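Long-range contacts in extracellular solute-binding protein family 5 (Brucella melitensis, PDB 4ONY), which probably captures peptides or related solutes in the periplasm and hands them to an ABC transporter for import into the cell: residues D16-L27 and E94-K105; I108-F117 and R179-G187. One frame throughout, in Å; residues are numbered along the deposited sequence.

Contact 1 of 2, residues D16-L27 and E94-K105; sequences DYALSMHGDVAL and EPFTLYSLLAEK
Tyr-99 carries the apolar centre, its ring meeting Ala-18 CB through CE1 (3.7 Å) and lying under Leu-27, whose CD1 sits over one face in a CH-pi contact, 4.1 Å from the centroid. Tyr-17 runs alongside and points the same way, CE2 against Tyr-99 CE1. At the far end Met-21 CB packs on Phe-96 CD2 (3.6 Å), and the sulfur makes an oblique Met-aromatic contact. Strands 18-20 and 97-100 run antiparallel at 170°; Leu-19 and Leu-98, on the face opposite Ala-18 and Tyr-99, form the hydrogen-bonded pair, Leu-19 N to Leu-98 O and Leu-98 N to Leu-19 O both 2.8 Å.

The polar edge centres on Glu-94. Its extended chain takes OE2 to the Tyr-99 hydroxyl (2.6 Å), which donates to the syn lone pair and accepts Leu-27 N at 3.1 Å. OE1 receives Ala-26 N from above the carboxylate plane, so the backbone at Ala-26 and Leu-27 is tied to Glu-94 and Tyr-99. One water links Asp-24 OD2, Phe-96 N and Thr-97 OG1.

Strand 18-20 thus flanks strand 97-108 opposite strand 88-90. Met-183 and Ala-186 of helix 181-187 cover Leu-19, and Ala-186 also meets Leu-98; Tyr-31 and Phe-34 pack against Tyr-99.

Contact 2 of 2, residues I108-F117 and R179-G187; sequences IDPERKWVEF and REFPMLIAG
Pro-182 is the principal bump on the helix side, fitting among Ile-108, Arg-112 and Val-115. Its CB faces Ile-108 CD1 at 4.0 Å and, more loosely, Val-115 CG1, while its CG rests on the aliphatic part of Arg-112, near CB and CD. One turn farther along, the Phe-117 ring fits obliquely into the hollow beside two methyl groups: its CE2 meets Ile-185 CG2 at 3.9 Å and its CZ meets Ala-186 CB at 3.8 Å. The axes of strand 114-117 and helix 181-187 approach to 9.4 Å here and run nearly parallel, at 21°.

At the other end two arginines interlock. Arg-112 extends from CG to NE and lays its guanidinium flat on that of Arg-179, centres 4.3 Å apart and planes 21° apart, with Arg-179 NH2 over the middle of the face. Each is anchored on the opposite segment. Arg-112 NH1 donates to Arg-179 O (2.9 Å) from above the carbonyl plane; Arg-179, bent at chi3 (64°), turns NH1 onto Pro-110 O at 3.1 Å, within both the guanidinium and carbonyl planes. These two bonds probably help to offset the like charges of the stacked pair, and a water joins Arg-179 NH1 to Glu-111 O.

Glu-111 pairs with Arg-535. Helix 181-187 lies along one face of the antiparallel sheet, close to the direction of strand 114-117: Val-115 and Phe-117 meet Val-106 of strand 97-108, while Pro-182 and Ile-185 touch Phe-173 and Phe-171, respectively, of strand 168-173.

Overall arrangement
Contacts 1 and 2 are centred about 11 Å apart, on the same side of the chain's centre, and both reach one antiparallel sheet in which strands 97-108 and 114-119 are neighbours. They come in series: 16-27 pairs with 94-105 before 108-117 meets 179-187. Contact 1 adds strand 18-20 to the sheet; contact 2 applies helix 181-187 to its face. Direct links join them: Arg-112 NH2 lies 3.0 Å from Met-21 O, a probable hydrogen bond, and Met-183 CE packs 3.5 Å from Met-21 N. The N-terminal segment and the helix of this solute-binding protein are thus joined both to the sheet and to each other.

Contact 1 of 2, residues D16-L27 and E94-K105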
loop_
_atom_site.group_PDB
_atom_site.type_symbol
_atom_site.label_atom_id
_atom_site.label_comp_id
_atom_site.label_asym_id
_atom_site.label_seq_id
_atom_site.Cartn_x
_atom_site.Cartn_y
_atom_site.Cartn_z
ATOM N N ASP A 16 23.019 -8.090 14.471
ATOM C CA ASP A 16 23.845 -7.963 13.275
ATOM C C ASP A 16 23.212 -8.592 12.019
ATOM O O ASP A 16 23.802 -8.539 10.950
ATOM C CB ASP A 16 25.271 -8.506 13.521
ATOM C CG ASP A 16 25.310 -10.030 13.632
ATOM O OD1 ASP A 16 24.258 -10.673 13.522
ATOM O OD2 ASP A 16 26.401 -10.585 13.843
ATOM N N TYR A 17 22.053 -9.201 12.163
ATOM C CA TYR A 17 21.438 -10.021 11.136
ATOM C C TYR A 17 20.057 -9.459 10.745
ATOM O O TYR A 17 19.316 -10.071 9.937
ATOM C CB TYR A 17 21.240 -11.452 11.654
ATOM C CG TYR A 17 20.246 -11.547 12.817
ATOM C CD1 TYR A 17 20.643 -11.307 14.145
ATOM C CD2 TYR A 17 18.936 -11.873 12.590
ATOM C CE1 TYR A 17 19.725 -11.397 15.211
ATOM C CE2 TYR A 17 18.025 -11.951 13.630
ATOM C CZ TYR A 17 18.403 -11.709 14.946
ATOM O OH TYR A 17 17.439 -11.790 15.956
ATOM N N ALA A 18 19.692 -8.326 11.315
ATOM C CA ALA A 18 18.372 -7.758 11.068
ATOM C C ALA A 18 18.382 -6.275 11.324
ATOM O O ALA A 18 19.212 -5.776 12.080
ATOM C CB ALA A 18 17.329 -8.406 11.965
ATOM N N LEU A 19 17.463 -5.584 10.697
ATOM C CA LEU A 19 17.268 -4.160 10.928
ATOM C C LEU A 19 15.763 -3.851 10.960
ATOM O O LEU A 19 15.054 -4.087 9.983
ATOM C CB LEU A 19 18.008 -3.382 9.864
ATOM C CG LEU A 19 17.890 -1.879 9.892
ATOM C CD1 LEU A 19 18.416 -1.339 11.209
ATOM C CD2 LEU A 19 18.645 -1.326 8.704
ATOM N N SER A 20 15.280 -3.374 12.107
ATOM C CA SER A 20 13.868 -3.091 12.301
ATOM C C SER A 20 13.667 -1.627 12.556
ATOM O O SER A 20 14.401 -1.006 13.342
ATOM C CB SER A 20 13.306 -3.883 13.485
ATOM O OG SER A 20 11.976 -3.500 13.736
ATOM N N MET A 21 12.655 -1.076 11.914
ATOM C CA MET A 21 12.395 0.361 11.971
ATOM C C MET A 21 12.242 0.827 13.423
ATOM O O MET A 21 12.895 1.798 13.830
ATOM C CB MET A 21 11.170 0.753 11.155
ATOM C CG MET A 21 10.723 2.206 11.342
ATOM S SD MET A 21 12.016 3.350 10.781
ATOM C CE MET A 21 11.321 4.910 11.315
ATOM N N HIS A 22 11.434 0.101 14.196
ATOM C CA HIS A 22 11.184 0.414 15.603
ATOM C C HIS A 22 11.786 -0.580 16.612
ATOM O O HIS A 22 11.414 -0.579 17.792
ATOM C CB HIS A 22 9.696 0.589 15.837
ATOM C CG HIS A 22 9.132 1.788 15.129
ATOM N ND1 HIS A 22 8.221 1.673 14.112
ATOM C CD2 HIS A 22 9.417 3.113 15.230
ATOM C CE1 HIS A 22 7.935 2.866 13.633
ATOM N NE2 HIS A 22 8.646 3.761 14.287
ATOM N N GLY A 23 12.756 -1.388 16.183
ATOM C CA GLY A 23 13.523 -2.198 17.120
ATOM C C GLY A 23 12.941 -3.573 17.336
ATOM O O GLY A 23 13.637 -4.423 17.851
ATOM N N ASP A 24 11.713 -3.828 16.896
ATOM C CA ASP A 24 11.063 -5.142 17.097
ATOM C C ASP A 24 11.534 -6.163 16.026
ATOM O O ASP A 24 11.284 -5.987 14.839
ATOM C CB ASP A 24 9.530 -4.993 17.068
ATOM C CG ASP A 24 9.024 -4.286 15.791
ATOM O OD1 ASP A 24 9.521 -3.181 15.483
ATOM O OD2 ASP A 24 8.129 -4.849 15.096
ATOM N N VAL A 25 12.221 -7.214 16.458
ATOM C CA VAL A 25 12.750 -8.253 15.572
ATOM C C VAL A 25 12.191 -9.584 16.021
ATOM O O VAL A 25 12.569 -10.118 17.046
ATOM C CB VAL A 25 14.278 -8.266 15.607
ATOM C CG1 VAL A 25 14.852 -9.412 14.741
ATOM C CG2 VAL A 25 14.818 -6.924 15.078
ATOM N N ALA A 26 11.296 -10.142 15.220
ATOM C CA ALA A 26 10.614 -11.361 15.586
ATOM C C ALA A 26 11.510 -12.606 15.552
ATOM O O ALA A 26 11.303 -13.518 16.328
ATOM C CB ALA A 26 9.387 -11.566 14.670
ATOM N N LEU A 27 12.485 -12.665 14.641
ATOM C CA LEU A 27 13.243 -13.916 14.453
ATOM C C LEU A 27 14.557 -13.841 15.175
ATOM O O LEU A 27 15.214 -12.829 15.120
ATOM C CB LEU A 27 13.489 -14.142 12.967
ATOM C CG LEU A 27 12.267 -14.198 12.046
ATOM C CD1 LEU A 27 12.662 -14.481 10.580
ATOM C CD2 LEU A 27 11.286 -15.258 12.525
ATOM N N GLU A 94 6.170 -9.151 9.487
ATOM C CA GLU A 94 6.412 -8.127 10.505
ATOM C C GLU A 94 6.091 -6.746 9.947
ATOM O O GLU A 94 6.124 -6.568 8.759
ATOM C CB GLU A 94 7.891 -8.143 10.971
ATOM C CG GLU A 94 8.314 -9.483 11.531
ATOM C CD GLU A 94 9.768 -9.505 12.001
ATOM O OE1 GLU A 94 10.121 -8.619 12.842
ATOM O OE2 GLU A 94 10.510 -10.432 11.525
ATOM N N PRO A 95 5.794 -5.769 10.818
ATOM C CA PRO A 95 5.496 -4.441 10.302
ATOM C C PRO A 95 6.602 -3.826 9.403
ATOM O O PRO A 95 6.304 -3.389 8.280
ATOM C CB PRO A 95 5.304 -3.604 11.573
ATOM C CG PRO A 95 4.814 -4.605 12.604
ATOM C CD PRO A 95 5.613 -5.853 12.284
ATOM N N PHE A 96 7.837 -3.813 9.888
ATOM C CA PHE A 96 8.943 -3.249 9.127
ATOM C C PHE A 96 10.281 -3.750 9.690
ATOM O O PHE A 96 10.993 -3.027 10.411
ATOM C CB PHE A 96 8.875 -1.714 9.178
ATOM C CG PHE A 96 9.674 -0.999 8.100
ATOM C CD1 PHE A 96 10.520 -1.678 7.196
ATOM C CD2 PHE A 96 9.557 0.389 7.959
ATOM C CE1 PHE A 96 11.230 -0.955 6.206
ATOM C CE2 PHE A 96 10.255 1.079 6.975
ATOM C CZ PHE A 96 11.067 0.408 6.097
ATOM N N THR A 97 10.616 -4.983 9.323
ATOM C CA THR A 97 11.890 -5.606 9.671
ATOM C C THR A 97 12.543 -6.207 8.419
ATOM O O THR A 97 11.888 -6.877 7.625
ATOM C CB THR A 97 11.709 -6.702 10.701
ATOM O OG1 THR A 97 11.076 -6.164 11.878
ATOM C CG2 THR A 97 13.093 -7.311 11.103
ATOM N N LEU A 98 13.835 -5.947 8.283
ATOM C CA LEU A 98 14.688 -6.479 7.220
ATOM C C LEU A 98 15.665 -7.513 7.754
ATOM O O LEU A 98 16.188 -7.352 8.864
ATOM C CB LEU A 98 15.493 -5.335 6.633
ATOM C CG LEU A 98 14.701 -4.080 6.175
ATOM C CD1 LEU A 98 15.642 -2.993 5.714
ATOM C CD2 LEU A 98 13.766 -4.456 5.043
ATOM N N TYR A 99 15.936 -8.558 6.973
ATOM C CA TYR A 99 16.912 -9.596 7.317
ATOM C C TYR A 99 17.986 -9.664 6.224
ATOM O O TYR A 99 17.854 -9.028 5.157
ATOM C CB TYR A 99 16.223 -10.966 7.512
ATOM C CG TYR A 99 15.327 -10.988 8.721
ATOM C CD1 TYR A 99 15.843 -11.251 9.966
ATOM C CD2 TYR A 99 13.951 -10.665 8.621
ATOM C CE1 TYR A 99 15.055 -11.198 11.119
ATOM C CE2 TYR A 99 13.159 -10.625 9.734
ATOM C CZ TYR A 99 13.721 -10.867 11.006
ATOM O OH TYR A 99 12.957 -10.819 12.176
ATOM N N SER A 100 19.055 -10.410 6.500
ATOM C CA SER A 100 20.222 -10.495 5.614
ATOM C C SER A 100 19.870 -10.958 4.183
ATOM O O SER A 100 19.011 -11.814 3.984
ATOM C CB SER A 100 21.275 -11.413 6.219
ATOM O OG SER A 100 21.721 -10.870 7.460
ATOM N N LEU A 101 20.458 -10.314 3.189
ATOM C CA LEU A 101 20.385 -10.821 1.782
ATOM C C LEU A 101 21.778 -10.583 1.193
ATOM O O LEU A 101 22.736 -11.242 1.646
ATOM C CB LEU A 101 19.259 -10.167 1.004
ATOM C CG LEU A 101 18.964 -10.734 -0.387
ATOM C CD1 LEU A 101 18.539 -12.187 -0.266
ATOM C CD2 LEU A 101 17.899 -9.887 -1.120
ATOM N N LEU A 102 21.956 -9.582 0.324
ATOM C CA LEU A 102 23.324 -9.336 -0.182
ATOM C C LEU A 102 24.283 -8.957 0.953
ATOM O O LEU A 102 25.463 -9.355 0.935
ATOM C CB LEU A 102 23.347 -8.281 -1.297
ATOM C CG LEU A 102 22.836 -8.722 -2.673
ATOM C CD1 LEU A 102 22.681 -7.538 -3.601
ATOM C CD2 LEU A 102 23.778 -9.723 -3.320
ATOM N N ALA A 103 23.777 -8.179 1.906
ATOM C CA ALA A 103 24.511 -7.902 3.125
ATOM C C ALA A 103 24.299 -9.043 4.126
ATOM O O ALA A 103 23.173 -9.332 4.518
ATOM C CB ALA A 103 24.059 -6.582 3.717
ATOM N N GLU A 104 25.379 -9.715 4.486
ATOM C CA GLU A 104 25.305 -10.806 5.451
ATOM C C GLU A 104 25.146 -10.251 6.865
ATOM O O GLU A 104 24.491 -10.861 7.690
ATOM C CB GLU A 104 26.563 -11.676 5.380
ATOM C CG GLU A 104 26.482 -12.954 6.206
ATOM C CD GLU A 104 27.699 -13.869 6.016
ATOM O OE1 GLU A 104 28.697 -13.472 5.389
ATOM O OE2 GLU A 104 27.634 -15.006 6.485
ATOM N N LYS A 105 25.773 -9.110 7.131
ATOM C CA LYS A 105 25.765 -8.471 8.423
ATOM C C LYS A 105 25.537 -6.974 8.293
ATOM O O LYS A 105 25.875 -6.375 7.302
ATOM C CB LYS A 105 27.099 -8.700 9.142
ATOM C CG LYS A 105 27.421 -10.152 9.432
ATOM C CD LYS A 105 26.572 -10.644 10.605
ATOM C CE LYS A 105 25.973 -12.051 10.423
ATOM N NZ LYS A 105 26.971 -13.106 10.791
HETATM O O HOH W 1 19.218 -12.564 8.713
HETATM O O HOH W 2 9.640 -1.962 12.964
HETATM O O HOH W 3 8.368 -7.605 14.672
HETATM O O HOH W 4 8.707 -4.728 12.317
#

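Contact 2 of 2, residues I108-F117 and R179-G187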
loop_
_atom_site.group_PDB
_atom_site.type_symbol
_atom_site.label_atom_id
_atom_site.label_comp_id
_atom_site.label_asym_id
_atom_site.label_seq_id
_atom_site.Cartn_x
_atom_site.Cartn_y
_atom_site.Cartn_z
ATOM N N ILE A 108 24.872 -0.600 12.974
ATOM C CA ILE A 108 24.193 0.682 12.849
ATOM C C ILE A 108 24.342 1.521 14.124
ATOM O O ILE A 108 24.357 0.987 15.220
ATOM C CB ILE A 108 22.703 0.495 12.489
ATOM C CG1 ILE A 108 22.073 1.837 12.083
ATOM C CG2 ILE A 108 21.915 -0.133 13.634
ATOM C CD1 ILE A 108 20.704 1.689 11.441
ATOM N N ASP A 109 24.459 2.825 13.953
ATOM C CA ASP A 109 24.485 3.802 15.040
ATOM C C ASP A 109 23.145 3.813 15.781
ATOM O O ASP A 109 22.103 3.884 15.145
ATOM C CB ASP A 109 24.738 5.176 14.396
ATOM C CG ASP A 109 24.887 6.285 15.407
ATOM O OD1 ASP A 109 25.592 6.100 16.417
ATOM O OD2 ASP A 109 24.231 7.328 15.237
ATOM N N PRO A 110 23.153 3.777 17.117
ATOM C CA PRO A 110 21.869 3.954 17.853
ATOM C C PRO A 110 21.077 5.178 17.398
ATOM O O PRO A 110 19.879 5.121 17.286
ATOM C CB PRO A 110 22.322 4.119 19.325
ATOM C CG PRO A 110 23.651 3.443 19.391
ATOM C CD PRO A 110 24.294 3.621 18.045
ATOM N N GLU A 111 21.772 6.284 17.129
ATOM C CA GLU A 111 21.125 7.507 16.648
ATOM C C GLU A 111 20.962 7.528 15.133
ATOM O O GLU A 111 20.546 8.522 14.588
ATOM C CB GLU A 111 21.877 8.745 17.151
ATOM C CG GLU A 111 21.702 9.006 18.661
ATOM C CD GLU A 111 20.230 9.131 19.080
ATOM O OE1 GLU A 111 19.505 10.007 18.575
ATOM O OE2 GLU A 111 19.764 8.329 19.905
ATOM N N ARG A 112 21.337 6.443 14.449
ATOM C CA ARG A 112 21.169 6.303 12.998
ATOM C C ARG A 112 21.858 7.364 12.126
ATOM O O ARG A 112 21.359 7.724 11.080
ATOM C CB ARG A 112 19.703 6.160 12.643
ATOM C CG ARG A 112 19.179 4.833 13.196
ATOM C CD ARG A 112 17.855 4.396 12.599
ATOM N NE ARG A 112 17.425 3.174 13.225
ATOM C CZ ARG A 112 16.204 2.647 13.133
ATOM N NH1 ARG A 112 15.239 3.234 12.433
ATOM N NH2 ARG A 112 15.925 1.553 13.792
ATOM N N LYS A 113 23.044 7.804 12.547
ATOM C CA LYS A 113 23.870 8.703 11.742
ATOM C C LYS A 113 24.770 7.957 10.765
ATOM O O LYS A 113 25.325 8.572 9.840
ATOM C CB LYS A 113 24.715 9.560 12.683
ATOM C CG LYS A 113 24.000 10.803 13.252
ATOM C CD LYS A 113 24.151 11.001 14.777
ATOM C CE LYS A 113 25.578 10.813 15.355
ATOM N NZ LYS A 113 25.646 9.804 16.483
ATOM N N TRP A 114 24.926 6.652 10.945
ATOM C CA TRP A 114 25.632 5.801 9.957
ATOM C C TRP A 114 25.095 4.392 9.989
ATOM O O TRP A 114 24.481 3.990 10.988
ATOM C CB TRP A 114 27.172 5.761 10.200
ATOM C CG TRP A 114 27.560 5.278 11.557
ATOM C CD1 TRP A 114 27.836 6.044 12.640
ATOM C CD2 TRP A 114 27.690 3.914 11.989
ATOM N NE1 TRP A 114 28.134 5.257 13.721
ATOM C CE2 TRP A 114 28.060 3.945 13.354
ATOM C CE3 TRP A 114 27.521 2.672 11.362
ATOM C CZ2 TRP A 114 28.234 2.785 14.113
ATOM C CZ3 TRP A 114 27.745 1.508 12.108
ATOM C CH2 TRP A 114 28.089 1.574 13.472
ATOM N N VAL A 115 25.303 3.660 8.886
ATOM C CA VAL A 115 24.993 2.239 8.817
ATOM C C VAL A 115 26.097 1.569 8.022
ATOM O O VAL A 115 26.618 2.140 7.073
ATOM C CB VAL A 115 23.576 1.956 8.232
ATOM C CG1 VAL A 115 23.474 2.417 6.791
ATOM C CG2 VAL A 115 23.217 0.466 8.316
ATOM N N GLU A 116 26.478 0.372 8.422
ATOM C CA GLU A 116 27.551 -0.348 7.758
ATOM C C GLU A 116 27.117 -1.792 7.444
ATOM O O GLU A 116 26.561 -2.462 8.289
ATOM C CB GLU A 116 28.828 -0.310 8.612
ATOM C CG GLU A 116 30.008 -1.093 8.012
ATOM C CD GLU A 116 31.345 -0.812 8.734
ATOM O OE1 GLU A 116 31.371 -0.033 9.693
ATOM O OE2 GLU A 116 32.404 -1.290 8.309
ATOM N N PHE A 117 27.363 -2.224 6.213
ATOM C CA PHE A 117 26.944 -3.532 5.708
ATOM C C PHE A 117 28.165 -4.307 5.353
ATOM O O PHE A 117 29.123 -3.734 4.792
ATOM C CB PHE A 117 26.115 -3.361 4.438
ATOM C CG PHE A 117 24.875 -2.533 4.632
ATOM C CD1 PHE A 117 23.705 -3.106 5.149
ATOM C CD2 PHE A 117 24.863 -1.190 4.288
ATOM C CE1 PHE A 117 22.549 -2.346 5.326
ATOM C CE2 PHE A 117 23.730 -0.431 4.492
ATOM C CZ PHE A 117 22.567 -1.004 4.996
ATOM N N ARG A 179 15.319 8.838 10.896
ATOM C CA ARG A 179 15.481 7.513 11.417
ATOM C C ARG A 179 15.021 6.433 10.455
ATOM O O ARG A 179 15.568 5.336 10.490
ATOM C CB ARG A 179 14.809 7.388 12.781
ATOM C CG ARG A 179 15.614 8.121 13.865
ATOM C CD ARG A 179 14.998 7.931 15.239
ATOM N NE ARG A 179 15.054 6.535 15.614
ATOM C CZ ARG A 179 16.136 5.879 16.039
ATOM N NH1 ARG A 179 17.314 6.489 16.258
ATOM N NH2 ARG A 179 16.019 4.596 16.308
ATOM N N GLU A 180 14.066 6.743 9.568
ATOM C CA GLU A 180 13.679 5.797 8.514
ATOM C C GLU A 180 14.730 5.644 7.396
ATOM O O GLU A 180 14.817 4.593 6.795
ATOM C CB GLU A 180 12.359 6.233 7.866
ATOM C CG GLU A 180 11.766 5.227 6.882
ATOM C CD GLU A 180 10.944 5.874 5.763
ATOM O OE1 GLU A 180 11.221 7.015 5.358
ATOM O OE2 GLU A 180 10.053 5.195 5.246
ATOM N N PHE A 181 15.559 6.661 7.148
ATOM C CA PHE A 181 16.431 6.645 5.972
ATOM C C PHE A 181 17.349 5.423 5.826
ATOM O O PHE A 181 17.481 4.866 4.729
ATOM C CB PHE A 181 17.278 7.923 5.851
ATOM C CG PHE A 181 17.895 8.084 4.483
ATOM C CD1 PHE A 181 17.088 8.228 3.386
ATOM C CD2 PHE A 181 19.253 7.973 4.302
ATOM C CE1 PHE A 181 17.623 8.361 2.121
ATOM C CE2 PHE A 181 19.814 8.087 3.035
ATOM C CZ PHE A 181 18.986 8.292 1.940
ATOM N N PRO A 182 17.983 4.969 6.911
ATOM C CA PRO A 182 18.795 3.777 6.731
ATOM C C PRO A 182 18.006 2.576 6.284
ATOM O O PRO A 182 18.559 1.741 5.583
ATOM C CB PRO A 182 19.394 3.528 8.121
ATOM C CG PRO A 182 19.331 4.849 8.796
ATOM C CD PRO A 182 18.113 5.529 8.255
ATOM N N MET A 183 16.732 2.480 6.674
ATOM C CA MET A 183 15.863 1.440 6.146
ATOM C C MET A 183 15.784 1.466 4.610
ATOM O O MET A 183 15.616 0.421 3.976
ATOM C CB MET A 183 14.427 1.521 6.696
ATOM C CG MET A 183 14.301 1.639 8.218
ATOM S SD MET A 183 14.985 0.254 9.129
ATOM C CE MET A 183 13.863 -1.049 8.636
ATOM N N LEU A 184 15.850 2.658 4.017
ATOM C CA LEU A 184 15.657 2.819 2.577
ATOM C C LEU A 184 16.940 2.431 1.837
ATOM O O LEU A 184 16.896 1.866 0.748
ATOM C CB LEU A 184 15.264 4.259 2.257
ATOM C CG LEU A 184 14.013 4.793 2.956
ATOM C CD1 LEU A 184 13.662 6.208 2.517
ATOM C CD2 LEU A 184 12.833 3.874 2.627
ATOM N N ILE A 185 18.095 2.706 2.462
ATOM C CA ILE A 185 19.378 2.266 1.933
ATOM C C ILE A 185 19.412 0.718 1.913
ATOM O O ILE A 185 19.786 0.081 0.900
ATOM C CB ILE A 185 20.562 2.832 2.768
ATOM C CG1 ILE A 185 20.617 4.352 2.713
ATOM C CG2 ILE A 185 21.880 2.248 2.295
ATOM C CD1 ILE A 185 20.906 4.950 1.348
ATOM N N ALA A 186 18.970 0.129 3.023
ATOM C CA ALA A 186 19.027 -1.331 3.214
ATOM C C ALA A 186 18.032 -2.098 2.350
ATOM O O ALA A 186 18.380 -3.137 1.753
ATOM C CB ALA A 186 18.839 -1.682 4.695
ATOM N N GLY A 187 16.824 -1.560 2.220
ATOM C CA GLY A 187 15.722 -2.262 1.536
ATOM C C GLY A 187 15.046 -1.586 0.360
ATOM O O GLY A 187 14.157 -2.185 -0.227
HETATM O O HOH W 5 18.026 9.012 15.894
#